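Local coordinates for protein BugD (Bordetella pertussis Tohama I, PDB 2F5X) that binds aspartic acid in its ligand pocket as a periplasmic solute receptor, probably delivering it to a transporter of the tripartite tricarboxylate family, at residues A[101-106]-A[243-248]; A[113-118]-A[206-211]; A[152-157]-A[231-236]; A[254-259]-A[284-289]. One frame throughout, in Å; residues are numbered along the deposited sequence.

The four contacts form two pairs on opposite ends of the bilobal binding protein. Interactions 1 and 2 both use strand 102-117, one at each end, and their centres lie about 35 Å apart. Interaction 4 sits beside interaction 1, with centres about 11 Å apart, and P286 and V256 close over the backbone of P104 and I105. Interaction 3 adjoins interaction 2, with centres about 12 Å apart: M113 packs on C154 and V235, and T211 OG1 bonds V235 O. This second pair lies near the ligand, the side chain of M113 being about 5 Å, and that of C154 about 8 Å, from the bound aspartic acid.

Interaction 1: A[101-106]-A[243-248]; sequences SFEPIG and APKGTP
E103 and A243 form a hydrogen-bonded antiparallel pair at the end of the ladder between strands 102-117 and 236-244, where the second strand leaves through a type II turn, P244 to T247. Three backbone bonds tie the strands. A243 N gives E103 O a nearly straight bond of 2.9 Å (176°), E103 N returns a more bent one to A243 O, and K245 N reaches S101 O at 2.9 Å just past the pair. From the turn, G246 N donates to E103 OE2 at 2.8 Å, meeting the lone pair that faces away from the other carboxylate oxygen. CG of E103 lies anti to its own carbonyl carbon, and a bend at chi2 (-59°) brings CD round toward the turn. At the backbone angles of G246 a CB would jam against K245 O, so this position calls for glycine. Inside the turn P244 O is held twice by T247, by its N and, at 2.7 Å, by its OG1. CB of F102 packs against A243 O at 3.2 Å, and that oxygen also sits at the edge of the phenyl ring; the one apolar pair is I105 CD1 with A243 CB, 4.2 Å apart. One step on, a classic beta bulge sets I105 and G106 together opposite M241. F102 is packed on helix 61-68 and meets the W242 ring, while E103 and I105 lean on V252 of helix 249-263.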
loop_
_atom_site.group_PDB
_atom_site.type_symbol
_atom_site.label_atom_id
_atom_site.label_comp_id
_atom_site.label_asym_id
_atom_site.label_seq_id
_atom_site.Cartn_x
_atom_site.Cartn_y
_atom_site.Cartn_z
ATOM N N SER A 101 -16.651 -2.424 10.473
ATOM C CA SER A 101 -15.783 -3.008 11.500
ATOM C C SER A 101 -14.982 -1.984 12.304
ATOM O O SER A 101 -14.460 -2.311 13.375
ATOM C CB SER A 101 -14.833 -4.038 10.883
ATOM O OG SER A 101 -15.542 -5.223 10.600
ATOM N N PHE A 102 -14.906 -0.758 11.791
ATOM C CA PHE A 102 -14.028 0.268 12.352
ATOM C C PHE A 102 -14.711 1.611 12.516
ATOM O O PHE A 102 -15.725 1.892 11.868
ATOM C CB PHE A 102 -12.822 0.481 11.425
ATOM C CG PHE A 102 -11.995 -0.754 11.215
ATOM C CD1 PHE A 102 -10.964 -1.078 12.098
ATOM C CD2 PHE A 102 -12.250 -1.597 10.138
ATOM C CE1 PHE A 102 -10.199 -2.243 11.905
ATOM C CE2 PHE A 102 -11.490 -2.741 9.938
ATOM C CZ PHE A 102 -10.466 -3.067 10.828
ATOM N N GLU A 103 -14.148 2.433 13.398
ATOM C CA GLU A 103 -14.377 3.870 13.368
ATOM C C GLU A 103 -13.216 4.475 12.568
ATOM O O GLU A 103 -12.061 4.427 13.009
ATOM C CB GLU A 103 -14.401 4.465 14.785
ATOM C CG GLU A 103 -15.336 3.768 15.785
ATOM C CD GLU A 103 -16.799 3.746 15.362
ATOM O OE1 GLU A 103 -17.182 4.554 14.490
ATOM O OE2 GLU A 103 -17.574 2.917 15.907
ATOM N N PRO A 104 -13.500 5.031 11.390
ATOM C CA PRO A 104 -12.433 5.642 10.582
ATOM C C PRO A 104 -11.882 6.893 11.270
ATOM O O PRO A 104 -12.655 7.635 11.899
ATOM C CB PRO A 104 -13.129 5.997 9.256
ATOM C CG PRO A 104 -14.590 6.042 9.573
ATOM C CD PRO A 104 -14.826 5.126 10.748
ATOM N N ILE A 105 -10.563 7.080 11.196
ATOM C CA ILE A 105 -9.923 8.282 11.737
ATOM C C ILE A 105 -9.639 9.284 10.620
ATOM O O ILE A 105 -10.027 10.445 10.711
ATOM C CB ILE A 105 -8.623 7.936 12.526
ATOM C CG1 ILE A 105 -8.878 6.888 13.618
ATOM C CG2 ILE A 105 -7.983 9.210 13.121
ATOM C CD1 ILE A 105 -10.056 7.198 14.569
ATOM N N GLY A 106 -8.942 8.846 9.574
ATOM C CA GLY A 106 -8.695 9.719 8.443
ATOM C C GLY A 106 -7.755 9.139 7.413
ATOM O O GLY A 106 -7.121 8.097 7.639
ATOM N N ALA A 243 -9.750 2.978 13.956
ATOM C CA ALA A 243 -9.853 2.369 15.284
ATOM C C ALA A 243 -10.960 1.306 15.234
ATOM O O ALA A 243 -11.795 1.349 14.331
ATOM C CB ALA A 243 -10.185 3.442 16.339
ATOM N N PRO A 244 -11.012 0.362 16.177
ATOM C CA PRO A 244 -12.094 -0.636 16.157
ATOM C C PRO A 244 -13.465 -0.002 16.358
ATOM O O PRO A 244 -13.563 1.027 17.035
ATOM C CB PRO A 244 -11.770 -1.539 17.357
ATOM C CG PRO A 244 -10.303 -1.315 17.609
ATOM C CD PRO A 244 -10.073 0.137 17.293
ATOM N N LYS A 245 -14.500 -0.605 15.777
ATOM C CA LYS A 245 -15.880 -0.175 16.035
ATOM C C LYS A 245 -16.137 -0.027 17.527
ATOM O O LYS A 245 -15.756 -0.890 18.319
ATOM C CB LYS A 245 -16.885 -1.178 15.454
ATOM C CG LYS A 245 -18.345 -0.769 15.681
ATOM C CD LYS A 245 -19.297 -1.825 15.137
ATOM C CE LYS A 245 -20.716 -1.601 15.659
ATOM N NZ LYS A 245 -21.297 -0.277 15.266
ATOM N N GLY A 246 -16.785 1.075 17.898
ATOM C CA GLY A 246 -17.183 1.303 19.276
ATOM C C GLY A 246 -16.156 2.067 20.086
ATOM O O GLY A 246 -16.380 2.331 21.262
ATOM N N THR A 247 -15.027 2.417 19.476
ATOM C CA THR A 247 -14.047 3.289 20.139
ATOM C C THR A 247 -14.745 4.609 20.497
ATOM O O THR A 247 -15.418 5.193 19.647
ATOM C CB THR A 247 -12.830 3.522 19.214
ATOM O OG1 THR A 247 -12.145 2.274 18.985
ATOM C CG2 THR A 247 -11.775 4.392 19.901
ATOM N N PRO A 248 -14.645 5.056 21.753
ATOM C CA PRO A 248 -15.409 6.229 22.207
ATOM C C PRO A 248 -15.159 7.475 21.363
ATOM O O PRO A 248 -14.032 7.699 20.910
ATOM C CB PRO A 248 -14.905 6.446 23.636
ATOM C CG PRO A 248 -14.435 5.117 24.072
ATOM C CD PRO A 248 -13.836 4.475 22.843
#

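Interaction 2: A[113-118]-A[206-211]; sequences MTIIAR and KAYAVT
M113 and T211 open a bulged antiparallel ladder between the far end of strand 102-117 and strand 206-210, part of the large mixed sheet. T114 pairs with V210 and I116 with A207, both non-hydrogen-bonded, so the second strand fits one more residue between these pairs than the first. At this bulge Y208 N bonds I115 O almost in line with its C=O, while A209 N finds no partner in the model. Y208 carries CG anti to its carbonyl carbon (chi1 -60°), and the ring presents its edge to the first strand: CE2 touches A117 CB at 3.6 Å in the ring plane. The phenol oxygen bonds P123 O outside the ladder. On the face of T114 and V210 the two side chains cross obliquely, CG2 of T114 lying 3.9 Å from CG1 of V210. This leaves T114 OG1 between its backbone N and carbonyl carbon (chi1 51°), from where it bonds T196 and D191. I116 sends CG2 toward A207 CB, 4.2 Å away; its longer branch leads away from strand 206-210, and the side chain also touches I200. K206 CG passes R118 O, and the chain beyond it bends so that NZ ends on F121 O and N124 OD1. At the pocket end T211 N bonds M113 O, and T211 OG1, which has a second partner in V235 O, accepts from M113 N at 3.0 Å.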
loop_
_atom_site.group_PDB
_atom_site.type_symbol
_atom_site.label_atom_id
_atom_site.label_comp_id
_atom_site.label_asym_id
_atom_site.label_seq_id
_atom_site.Cartn_x
_atom_site.Cartn_y
_atom_site.Cartn_z
HETATM N N MSE A 113 3.092 3.708 -7.548
HETATM C CA MSE A 113 3.860 2.476 -7.682
HETATM C C MSE A 113 4.817 2.491 -8.882
HETATM O O MSE A 113 4.633 3.264 -9.837
HETATM C CB MSE A 113 2.917 1.274 -7.700
HETATM C CG MSE A 113 2.018 1.234 -6.454
HETATM SE SE MSE A 113 0.855 -0.278 -6.483
HETATM C CE MSE A 113 2.214 -1.626 -5.959
ATOM N N THR A 114 5.847 1.653 -8.795
ATOM C CA THR A 114 6.831 1.468 -9.853
ATOM C C THR A 114 6.887 0.008 -10.259
ATOM O O THR A 114 6.914 -0.875 -9.392
ATOM C CB THR A 114 8.248 1.859 -9.362
ATOM O OG1 THR A 114 8.528 1.181 -8.122
ATOM C CG2 THR A 114 8.312 3.353 -9.024
ATOM N N ILE A 115 6.917 -0.239 -11.569
ATOM C CA ILE A 115 7.170 -1.577 -12.111
ATOM C C ILE A 115 8.681 -1.749 -12.171
ATOM O O ILE A 115 9.360 -0.996 -12.867
ATOM C CB ILE A 115 6.562 -1.731 -13.532
ATOM C CG1 ILE A 115 5.057 -1.421 -13.540
ATOM C CG2 ILE A 115 6.885 -3.138 -14.134
ATOM C CD1 ILE A 115 4.194 -2.531 -13.120
ATOM N N ILE A 116 9.198 -2.723 -11.424
ATOM C CA ILE A 116 10.637 -2.950 -11.334
ATOM C C ILE A 116 10.978 -4.417 -11.578
ATOM O O ILE A 116 10.110 -5.295 -11.522
ATOM C CB ILE A 116 11.207 -2.503 -9.946
ATOM C CG1 ILE A 116 10.567 -3.302 -8.790
ATOM C CG2 ILE A 116 11.083 -0.986 -9.744
ATOM C CD1 ILE A 116 11.279 -3.078 -7.442
ATOM N N ALA A 117 12.256 -4.684 -11.826
ATOM C CA ALA A 117 12.729 -6.054 -11.969
ATOM C C ALA A 117 14.116 -6.202 -11.363
ATOM O O ALA A 117 14.774 -5.202 -11.045
ATOM C CB ALA A 117 12.739 -6.463 -13.440
ATOM N N ARG A 118 14.557 -7.449 -11.209
ATOM C CA ARG A 118 15.905 -7.723 -10.725
ATOM C C ARG A 118 16.924 -6.979 -11.595
ATOM O O ARG A 118 16.671 -6.715 -12.777
ATOM C CB ARG A 118 16.187 -9.235 -10.695
ATOM C CG ARG A 118 15.881 -9.997 -11.984
ATOM C CD ARG A 118 16.255 -11.480 -11.874
ATOM N NE ARG A 118 15.786 -12.296 -12.987
ATOM C CZ ARG A 118 16.467 -12.513 -14.108
ATOM N NH1 ARG A 118 17.657 -11.941 -14.294
ATOM N NH2 ARG A 118 15.953 -13.304 -15.052
ATOM N N LYS A 206 16.136 -2.777 -11.901
ATOM C CA LYS A 206 15.678 -2.203 -13.168
ATOM C C LYS A 206 14.341 -1.533 -12.922
ATOM O O LYS A 206 13.505 -2.060 -12.177
ATOM C CB LYS A 206 15.533 -3.281 -14.251
ATOM C CG LYS A 206 16.856 -3.937 -14.673
ATOM C CD LYS A 206 17.658 -3.025 -15.571
ATOM C CE LYS A 206 17.520 -3.437 -17.020
ATOM N NZ LYS A 206 18.524 -4.440 -17.504
ATOM N N ALA A 207 14.137 -0.357 -13.513
ATOM C CA ALA A 207 12.899 0.383 -13.278
ATOM C C ALA A 207 12.296 0.796 -14.611
ATOM O O ALA A 207 12.996 1.341 -15.459
ATOM C CB ALA A 207 13.158 1.600 -12.377
ATOM N N TYR A 208 11.000 0.534 -14.792
ATOM C CA TYR A 208 10.377 0.641 -16.121
ATOM C C TYR A 208 9.289 1.695 -16.276
ATOM O O TYR A 208 9.175 2.325 -17.328
ATOM C CB TYR A 208 9.824 -0.720 -16.540
ATOM C CG TYR A 208 10.897 -1.780 -16.620
ATOM C CD1 TYR A 208 11.717 -1.887 -17.747
ATOM C CD2 TYR A 208 11.103 -2.668 -15.564
ATOM C CE1 TYR A 208 12.704 -2.872 -17.829
ATOM C CE2 TYR A 208 12.094 -3.643 -15.632
ATOM C CZ TYR A 208 12.893 -3.734 -16.762
ATOM O OH TYR A 208 13.868 -4.702 -16.817
ATOM N N ALA A 209 8.479 1.876 -15.240
ATOM C CA ALA A 209 7.299 2.725 -15.353
ATOM C C ALA A 209 6.695 3.011 -13.994
ATOM O O ALA A 209 6.938 2.282 -13.032
ATOM C CB ALA A 209 6.246 2.053 -16.247
ATOM N N VAL A 210 5.881 4.059 -13.936
ATOM C CA VAL A 210 5.123 4.393 -12.729
ATOM C C VAL A 210 3.621 4.275 -13.000
ATOM O O VAL A 210 3.204 4.272 -14.158
ATOM C CB VAL A 210 5.468 5.808 -12.209
ATOM C CG1 VAL A 210 6.931 5.854 -11.751
ATOM C CG2 VAL A 210 5.190 6.883 -13.288
ATOM N N THR A 211 2.819 4.174 -11.941
ATOM C CA THR A 211 1.377 3.957 -12.089
ATOM C C THR A 211 0.547 5.207 -11.821
ATOM O O THR A 211 -0.681 5.135 -11.730
ATOM C CB THR A 211 0.898 2.847 -11.148
ATOM O OG1 THR A 211 1.171 3.243 -9.796
ATOM C CG2 THR A 211 1.703 1.558 -11.361
#

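Interaction 3: A[152-157]-A[231-236]; sequences HLCGTM and KGFEVG
V235 O accepts a hydrogen bond from T211 OG1, and the backbones of V235 and T211 are joined as well, so this residue of loop 231-236 is fixed as its side chain turns to M157 and L153 of the facing helix. The contact itself is apolar: two valine methyls and one phenyl ring lie against a helix face made of L153, C154 and the selenomethionine M157. M157 does most of the touching. CG is anti to its carbonyl carbon and SE continues the extended chain (chi2 170°); the bend at chi3 then puts CE over the centre of the F233 ring, a CH-pi contact with CE 3.9 Å from the centroid. SE is farther off that face and obliquely placed, a Met-aromatic contact, and meets V235 CG2 tip to tip at 3.5 Å. CB of M157 closes on the CE1 and CZ end of the ring. C154 comes to the ring edge instead, its SG 4.1 Å from F233 CE2. L153 CD2 slides past V235 CG1 at 4.1 Å. F233 itself is the centre of an inverse gamma turn. The disulfide C154-C190 joins this helix to strand 188-192, M113 of strand 102-117 packs against both C154 and V235, and helix 286-306 covers L153 with W300 and F304 and M157 with L303.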
loop_
_atom_site.group_PDB
_atom_site.type_symbol
_atom_site.label_atom_id
_atom_site.label_comp_id
_atom_site.label_asym_id
_atom_site.label_seq_id
_atom_site.Cartn_x
_atom_site.Cartn_y
_atom_site.Cartn_z
ATOM N N HIS A 152 -0.272 -6.859 -5.164
ATOM C CA HIS A 152 -1.189 -7.827 -5.768
ATOM C C HIS A 152 -2.130 -7.153 -6.768
ATOM O O HIS A 152 -2.317 -7.656 -7.883
ATOM C CB HIS A 152 -1.992 -8.576 -4.702
ATOM C CG HIS A 152 -3.134 -9.368 -5.264
ATOM N ND1 HIS A 152 -4.445 -8.955 -5.167
ATOM C CD2 HIS A 152 -3.155 -10.539 -5.948
ATOM C CE1 HIS A 152 -5.224 -9.829 -5.782
ATOM N NE2 HIS A 152 -4.466 -10.802 -6.263
ATOM N N LEU A 153 -2.723 -6.028 -6.362
ATOM C CA LEU A 153 -3.604 -5.262 -7.240
ATOM C C LEU A 153 -2.868 -4.839 -8.515
ATOM O O LEU A 153 -3.333 -5.098 -9.634
ATOM C CB LEU A 153 -4.167 -4.032 -6.507
ATOM C CG LEU A 153 -4.868 -2.978 -7.387
ATOM C CD1 LEU A 153 -6.113 -3.578 -8.078
ATOM C CD2 LEU A 153 -5.243 -1.770 -6.567
ATOM N N CYS A 154 -1.712 -4.209 -8.353
ATOM C CA CYS A 154 -0.955 -3.748 -9.508
ATOM C C CYS A 154 -0.476 -4.920 -10.353
ATOM O O CYS A 154 -0.549 -4.858 -11.574
ATOM C CB CYS A 154 0.219 -2.887 -9.078
ATOM S SG CYS A 154 1.144 -2.142 -10.438
ATOM N N GLY A 155 -0.023 -5.991 -9.700
ATOM C CA GLY A 155 0.401 -7.190 -10.410
ATOM C C GLY A 155 -0.720 -7.793 -11.241
ATOM O O GLY A 155 -0.494 -8.235 -12.373
ATOM N N THR A 156 -1.932 -7.791 -10.693
ATOM C CA THR A 156 -3.091 -8.310 -11.408
ATOM C C THR A 156 -3.338 -7.462 -12.646
ATOM O O THR A 156 -3.552 -7.988 -13.745
ATOM C CB THR A 156 -4.345 -8.308 -10.487
ATOM O OG1 THR A 156 -4.174 -9.304 -9.463
ATOM C CG2 THR A 156 -5.573 -8.780 -11.249
HETATM N N MSE A 157 -3.287 -6.144 -12.468
HETATM C CA MSE A 157 -3.499 -5.221 -13.577
HETATM C C MSE A 157 -2.420 -5.399 -14.643
HETATM O O MSE A 157 -2.698 -5.351 -15.846
HETATM C CB MSE A 157 -3.545 -3.784 -13.063
HETATM C CG MSE A 157 -4.798 -3.513 -12.248
HETATM SE SE MSE A 157 -4.694 -1.804 -11.361
HETATM C CE MSE A 157 -4.443 -0.667 -12.945
ATOM N N LYS A 231 -3.819 2.760 -21.407
ATOM C CA LYS A 231 -4.811 3.774 -21.052
ATOM C C LYS A 231 -5.562 3.380 -19.780
ATOM O O LYS A 231 -6.052 2.256 -19.669
ATOM C CB LYS A 231 -5.783 3.986 -22.224
ATOM C CG LYS A 231 -6.931 4.953 -21.950
ATOM C CD LYS A 231 -8.094 4.716 -22.910
ATOM C CE LYS A 231 -8.496 6.003 -23.606
ATOM N NZ LYS A 231 -8.640 5.820 -25.078
ATOM N N GLY A 232 -5.619 4.300 -18.816
ATOM C CA GLY A 232 -6.315 4.064 -17.558
ATOM C C GLY A 232 -5.592 3.201 -16.535
ATOM O O GLY A 232 -6.154 2.876 -15.470
ATOM N N PHE A 233 -4.359 2.808 -16.845
ATOM C CA PHE A 233 -3.550 2.056 -15.895
ATOM C C PHE A 233 -3.035 3.021 -14.836
ATOM O O PHE A 233 -1.914 3.540 -14.936
ATOM C CB PHE A 233 -2.385 1.348 -16.592
ATOM C CG PHE A 233 -1.777 0.232 -15.785
ATOM C CD1 PHE A 233 -1.902 -1.085 -16.207
ATOM C CD2 PHE A 233 -1.078 0.497 -14.601
ATOM C CE1 PHE A 233 -1.331 -2.126 -15.478
ATOM C CE2 PHE A 233 -0.515 -0.536 -13.853
ATOM C CZ PHE A 233 -0.640 -1.852 -14.294
ATOM N N GLU A 234 -3.866 3.261 -13.829
ATOM C CA GLU A 234 -3.547 4.212 -12.776
ATOM C C GLU A 234 -3.785 3.545 -11.439
ATOM O O GLU A 234 -4.857 2.962 -11.210
ATOM C CB GLU A 234 -4.417 5.470 -12.913
ATOM C CG GLU A 234 -3.984 6.407 -14.036
ATOM C CD GLU A 234 -5.154 7.016 -14.800
ATOM O OE1 GLU A 234 -6.257 7.145 -14.219
ATOM O OE2 GLU A 234 -4.967 7.382 -15.986
ATOM N N VAL A 235 -2.767 3.581 -10.577
ATOM C CA VAL A 235 -2.867 3.032 -9.229
ATOM C C VAL A 235 -2.208 3.975 -8.250
ATOM O O VAL A 235 -0.995 4.213 -8.327
ATOM C CB VAL A 235 -2.146 1.662 -9.065
ATOM C CG1 VAL A 235 -2.479 1.048 -7.694
ATOM C CG2 VAL A 235 -2.499 0.705 -10.176
ATOM N N GLY A 236 -3.011 4.506 -7.334
ATOM C CA GLY A 236 -2.501 5.283 -6.219
ATOM C C GLY A 236 -2.875 4.597 -4.922
ATOM O O GLY A 236 -4.068 4.387 -4.626
#

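Interaction 4: A[254-259]-A[284-289]; sequences KLVKSL and ANPEAL
A284 and V256 bury the most surface where helix 249-263 packs on the N-terminal cap of helix 286-306. A284 lies in the residues leading into that helix and directs its methyl at L259, whose CD2 stands 3.7 Å from A284 CB and whose CG is nearly as close. L259 reaches it with CG anti to its backbone N (chi1 175°). The carbonyl of the same alanine faces V256: CG1 comes to 3.6 Å from A284 O, an oxygen that is hydrogen-bonded by Q260 NE2 from the same helix 249-263. V256 thus splits its two branches. CG1 lies against the backbone at A284, while CG2, anti to its own carbonyl carbon, meets the ring of P286 tip to tip, with CD and CG each 3.8 Å away. The side-chain contacts are apolar, with one methyl set against a carbonyl oxygen, and they join one face of a helix to the lead-in residue and first residue of another. Beyond them, L259 also packs on M241 of strand 236-244 and L38 of helix 30-46, and V256 on I105 of strand 102-117. Between A284 and P286, N285 is the N-cap: its CB leaves the backbone away from helix 249-263, and its OD1 accepts from the backbone N of A288 at 2.9 Å (150°).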
loop_
_atom_site.group_PDB
_atom_site.type_symbol
_atom_site.label_atom_id
_atom_site.label_comp_id
_atom_site.label_asym_id
_atom_site.label_seq_id
_atom_site.Cartn_x
_atom_site.Cartn_y
_atom_site.Cartn_z
ATOM N N LYS A 254 -9.500 12.620 19.629
ATOM C CA LYS A 254 -8.093 12.802 19.979
ATOM C C LYS A 254 -7.196 12.232 18.887
ATOM O O LYS A 254 -6.189 12.851 18.503
ATOM C CB LYS A 254 -7.778 12.131 21.324
ATOM C CG LYS A 254 -6.310 12.236 21.771
ATOM C CD LYS A 254 -5.870 13.672 22.042
ATOM C CE LYS A 254 -4.438 13.703 22.553
ATOM N NZ LYS A 254 -3.927 15.088 22.756
ATOM N N LEU A 255 -7.563 11.054 18.388
ATOM C CA LEU A 255 -6.815 10.426 17.304
ATOM C C LEU A 255 -6.858 11.259 16.020
ATOM O O LEU A 255 -5.844 11.381 15.343
ATOM C CB LEU A 255 -7.286 8.988 17.064
ATOM C CG LEU A 255 -6.833 7.960 18.119
ATOM C CD1 LEU A 255 -7.678 6.680 18.049
ATOM C CD2 LEU A 255 -5.336 7.621 17.996
ATOM N N VAL A 256 -8.017 11.834 15.695
ATOM C CA VAL A 256 -8.132 12.705 14.513
ATOM C C VAL A 256 -7.206 13.923 14.639
ATOM O O VAL A 256 -6.458 14.247 13.709
ATOM C CB VAL A 256 -9.603 13.143 14.256
ATOM C CG1 VAL A 256 -9.675 14.188 13.172
ATOM C CG2 VAL A 256 -10.440 11.940 13.853
ATOM N N LYS A 257 -7.234 14.570 15.800
ATOM C CA LYS A 257 -6.400 15.748 16.026
ATOM C C LYS A 257 -4.916 15.412 15.915
ATOM O O LYS A 257 -4.138 16.183 15.343
ATOM C CB LYS A 257 -6.690 16.351 17.398
ATOM C CG LYS A 257 -7.969 17.147 17.418
ATOM C CD LYS A 257 -8.412 17.416 18.841
ATOM C CE LYS A 257 -7.664 18.579 19.428
ATOM N NZ LYS A 257 -8.261 18.958 20.740
ATOM N N SER A 258 -4.539 14.254 16.452
ATOM C CA SER A 258 -3.149 13.809 16.442
ATOM C C SER A 258 -2.705 13.434 15.033
ATOM O O SER A 258 -1.598 13.770 14.627
ATOM C CB SER A 258 -2.952 12.630 17.397
ATOM O OG SER A 258 -3.332 12.983 18.716
ATOM N N LEU A 259 -3.574 12.753 14.292
ATOM C CA LEU A 259 -3.288 12.433 12.897
ATOM C C LEU A 259 -3.100 13.709 12.075
ATOM O O LEU A 259 -2.139 13.824 11.313
ATOM C CB LEU A 259 -4.388 11.543 12.287
ATOM C CG LEU A 259 -4.250 11.244 10.784
ATOM C CD1 LEU A 259 -2.957 10.479 10.452
ATOM C CD2 LEU A 259 -5.466 10.500 10.256
ATOM N N ALA A 284 -7.506 14.182 6.591
ATOM C CA ALA A 284 -7.352 13.379 7.801
ATOM C C ALA A 284 -8.561 13.564 8.724
ATOM O O ALA A 284 -8.457 14.103 9.827
ATOM C CB ALA A 284 -6.035 13.723 8.513
ATOM N N ASN A 285 -9.720 13.131 8.241
ATOM C CA ASN A 285 -10.946 13.168 9.032
ATOM C C ASN A 285 -11.782 11.941 8.709
ATOM O O ASN A 285 -11.600 11.346 7.632
ATOM C CB ASN A 285 -11.733 14.469 8.803
ATOM C CG ASN A 285 -12.118 14.680 7.354
ATOM O OD1 ASN A 285 -13.033 14.038 6.843
ATOM N ND2 ASN A 285 -11.432 15.609 6.693
ATOM N N PRO A 286 -12.644 11.518 9.642
ATOM C CA PRO A 286 -13.416 10.279 9.462
ATOM C C PRO A 286 -14.250 10.259 8.189
ATOM O O PRO A 286 -14.306 9.231 7.510
ATOM C CB PRO A 286 -14.311 10.258 10.703
ATOM C CG PRO A 286 -13.442 10.917 11.734
ATOM C CD PRO A 286 -12.891 12.111 10.974
ATOM N N GLU A 287 -14.883 11.380 7.868
ATOM C CA GLU A 287 -15.763 11.444 6.700
ATOM C C GLU A 287 -15.026 11.207 5.384
ATOM O O GLU A 287 -15.542 10.526 4.489
ATOM C CB GLU A 287 -16.504 12.779 6.676
ATOM C CG GLU A 287 -17.463 12.954 7.853
ATOM C CD GLU A 287 -16.844 13.598 9.098
ATOM O OE1 GLU A 287 -15.612 13.851 9.161
ATOM O OE2 GLU A 287 -17.620 13.861 10.042
ATOM N N ALA A 288 -13.820 11.762 5.262
ATOM C CA ALA A 288 -13.032 11.602 4.041
ATOM C C ALA A 288 -12.624 10.142 3.849
ATOM O O ALA A 288 -12.703 9.609 2.739
ATOM C CB ALA A 288 -11.812 12.514 4.057
ATOM N N LEU A 289 -12.211 9.490 4.931
ATOM C CA LEU A 289 -11.820 8.085 4.843
ATOM C C LEU A 289 -13.031 7.194 4.541
ATOM O O LEU A 289 -12.950 6.296 3.697
ATOM C CB LEU A 289 -11.082 7.638 6.109
ATOM C CG LEU A 289 -10.632 6.166 6.145
ATOM C CD1 LEU A 289 -9.768 5.839 4.929
ATOM C CD2 LEU A 289 -9.889 5.871 7.441
#